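Local coordinates for extracellular solute-binding protein, family 3 (Methylophaga aminisulfidivorans MP, PDB 5SV6), which is of unconfirmed function but has a periplasmic binding protein-like architecture and is probably linked to the methanol dehydrogenase system, at residues 152-158 against 174-180. Residues are numbered along the deposited sequence; the frame is centred on the assembly and turned at random.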
loop_
_atom_site.group_PDB
_atom_site.type_symbol
_atom_site.label_atom_id
_atom_site.label_comp_id
_atom_site.label_asym_id
_atom_site.label_seq_id
_atom_site.Cartn_x
_atom_site.Cartn_y
_atom_site.Cartn_z
ATOM N N SER A 152 5.964 21.471 -8.821
ATOM C CA SER A 152 5.337 22.134 -7.685
ATOM C C SER A 152 4.172 21.351 -7.077
ATOM O O SER A 152 3.871 21.515 -5.895
ATOM C CB SER A 152 4.845 23.519 -8.103
ATOM O OG SER A 152 5.922 24.286 -8.612
ATOM N N LYS A 153 3.528 20.504 -7.880
ATOM C CA LYS A 153 2.339 19.761 -7.434
ATOM C C LYS A 153 2.612 18.265 -7.364
ATOM O O LYS A 153 2.742 17.610 -8.395
ATOM C CB LYS A 153 1.170 20.010 -8.395
ATOM C CG LYS A 153 0.723 21.472 -8.496
ATOM C CD LYS A 153 -0.225 21.816 -7.371
ATOM C CE LYS A 153 -0.651 23.286 -7.409
ATOM N NZ LYS A 153 -1.801 23.519 -8.333
ATOM N N PHE A 154 2.658 17.729 -6.146
ATOM C CA PHE A 154 3.036 16.343 -5.908
ATOM C C PHE A 154 1.882 15.581 -5.249
ATOM O O PHE A 154 1.484 15.891 -4.131
ATOM C CB PHE A 154 4.272 16.283 -5.001
ATOM C CG PHE A 154 5.485 16.987 -5.569
ATOM C CD1 PHE A 154 5.608 18.367 -5.485
ATOM C CD2 PHE A 154 6.517 16.263 -6.151
ATOM C CE1 PHE A 154 6.718 19.017 -6.007
ATOM C CE2 PHE A 154 7.643 16.907 -6.671
ATOM C CZ PHE A 154 7.738 18.285 -6.591
ATOM N N ALA A 155 1.342 14.575 -5.929
ATOM C CA ALA A 155 0.281 13.789 -5.310
ATOM C C ALA A 155 0.900 12.725 -4.398
ATOM O O ALA A 155 1.448 11.732 -4.885
ATOM C CB ALA A 155 -0.595 13.157 -6.375
ATOM N N ILE A 156 0.843 12.951 -3.083
ATOM C CA ILE A 156 1.397 12.012 -2.105
ATOM C C ILE A 156 0.478 11.769 -0.904
ATOM O O ILE A 156 -0.486 12.506 -0.678
ATOM C CB ILE A 156 2.768 12.475 -1.563
ATOM C CG1 ILE A 156 2.603 13.743 -0.715
ATOM C CG2 ILE A 156 3.768 12.681 -2.714
ATOM C CD1 ILE A 156 3.749 13.989 0.239
ATOM N N VAL A 157 0.800 10.735 -0.135
ATOM C CA VAL A 157 0.072 10.429 1.089
ATOM C C VAL A 157 0.860 10.910 2.307
ATOM O O VAL A 157 2.013 10.523 2.505
ATOM C CB VAL A 157 -0.196 8.912 1.210
ATOM C CG1 VAL A 157 -0.954 8.592 2.500
ATOM C CG2 VAL A 157 -0.964 8.406 -0.002
ATOM N N PRO A 158 0.241 11.766 3.130
ATOM C CA PRO A 158 0.915 12.289 4.326
ATOM C C PRO A 158 1.282 11.166 5.290
ATOM O O PRO A 158 0.544 10.192 5.397
ATOM C CB PRO A 158 -0.139 13.210 4.948
ATOM C CG PRO A 158 -1.040 13.579 3.803
ATOM C CD PRO A 158 -1.096 12.356 2.938
ATOM N N GLY A 174 5.305 24.166 -0.002
ATOM C CA GLY A 174 4.611 24.701 -1.159
ATOM C C GLY A 174 3.585 23.746 -1.729
ATOM O O GLY A 174 2.754 24.137 -2.547
ATOM N N ASN A 175 3.637 22.494 -1.287
ATOM C CA ASN A 175 2.722 21.457 -1.780
ATOM C C ASN A 175 1.648 21.092 -0.753
ATOM O O ASN A 175 0.745 20.317 -1.034
ATOM C CB ASN A 175 3.525 20.209 -2.178
ATOM C CG ASN A 175 2.675 19.148 -2.842
ATOM O OD1 ASN A 175 2.165 19.348 -3.940
ATOM N ND2 ASN A 175 2.547 17.996 -2.189
ATOM N N PHE A 176 1.739 21.672 0.435
ATOM C CA PHE A 176 0.855 21.290 1.533
ATOM C C PHE A 176 -0.627 21.511 1.214
ATOM O O PHE A 176 -1.441 20.605 1.387
ATOM C CB PHE A 176 1.245 22.049 2.803
ATOM C CG PHE A 176 0.466 21.644 4.017
ATOM C CD1 PHE A 176 -0.672 22.345 4.395
ATOM C CD2 PHE A 176 0.877 20.568 4.791
ATOM C CE1 PHE A 176 -1.387 21.975 5.526
ATOM C CE2 PHE A 176 0.160 20.188 5.922
ATOM C CZ PHE A 176 -0.968 20.889 6.286
ATOM N N ASN A 177 -0.981 22.718 0.773
ATOM C CA ASN A 177 -2.375 23.006 0.438
ATOM C C ASN A 177 -2.928 22.050 -0.626
ATOM O O ASN A 177 -4.045 21.557 -0.503
ATOM C CB ASN A 177 -2.565 24.464 0.001
ATOM C CG ASN A 177 -2.249 25.452 1.110
ATOM O OD1 ASN A 177 -2.252 25.105 2.289
ATOM N ND2 ASN A 177 -1.964 26.691 0.730
ATOM N N TYR A 178 -2.138 21.774 -1.658
ATOM C CA TYR A 178 -2.541 20.792 -2.660
ATOM C C TYR A 178 -2.828 19.404 -2.057
ATOM O O TYR A 178 -3.871 18.814 -2.322
ATOM C CB TYR A 178 -1.485 20.674 -3.757
ATOM C CG TYR A 178 -1.856 19.645 -4.795
ATOM C CD1 TYR A 178 -3.038 19.761 -5.512
ATOM C CD2 TYR A 178 -1.040 18.553 -5.048
ATOM C CE1 TYR A 178 -3.397 18.829 -6.459
ATOM C CE2 TYR A 178 -1.390 17.606 -6.008
ATOM C CZ TYR A 178 -2.576 17.753 -6.706
ATOM O OH TYR A 178 -2.940 16.826 -7.648
ATOM N N THR A 179 -1.909 18.908 -1.233
ATOM C CA THR A 179 -2.046 17.591 -0.588
ATOM C C THR A 179 -3.281 17.510 0.318
ATOM O O THR A 179 -4.002 16.497 0.341
ATOM C CB THR A 179 -0.791 17.279 0.262
ATOM O OG1 THR A 179 0.364 17.244 -0.587
ATOM C CG2 THR A 179 -0.931 15.937 0.970
HETATM N N MSE A 180 -3.525 18.585 1.062
HETATM C CA MSE A 180 -4.677 18.660 1.960
HETATM C C MSE A 180 -6.017 18.775 1.221
HETATM O O MSE A 180 -7.073 18.563 1.818
HETATM C CB MSE A 180 -4.536 19.841 2.915
HETATM C CG MSE A 180 -3.424 19.690 3.914
HETATM SE SE MSE A 180 -3.578 18.049 4.978
HETATM C CE MSE A 180 -2.185 16.987 4.125
HETATM O O HOH W 1 1.279 22.448 -4.747
#
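Phe154 N and O are both taken by the side-chain amide of Asn175, which so bonds both backbone polar atoms of one strand residue. The N-H of Phe154 runs almost straight (175°) to Asn175 OD1 at 2.8 Å, although it arrives well above the plane of the Asn175 carbonyl; Asn175 ND2 returns a bond of 3.1 Å to an in-plane lone pair of Phe154 O. With CG anti to the backbone N (chi1 -174°), the amide of Asn175 is carried to the backbone of Phe154 and stands perpendicular to the Phe154 ring, OD1 at the ring edge. An alanine here would remove both bonds and is likely to leave the N and O of buried Phe154 without their mates on the helix side. Three residues on, Tyr178 turns a face to Lys153, whose CD lies 4.0 Å from the ring centroid in a CH-pi contact; Tyr178 OH is hydrogen-bonded to Glu203. Pro158 CG closes the other end, touching Thr179 CG2 and, at 3.6 Å, Met180 CE (selenomethionine). The axis of helical segment 174-180 runs at 55° to that of strand 154-156; helix 172-180 packs on this strand of the periplasmic binding protein-like fold beside helix 161-168, whose Leu166 touches Phe154, Ile156 and Asn175, while the strand runs parallel to strand 211-215 in the mixed sheet.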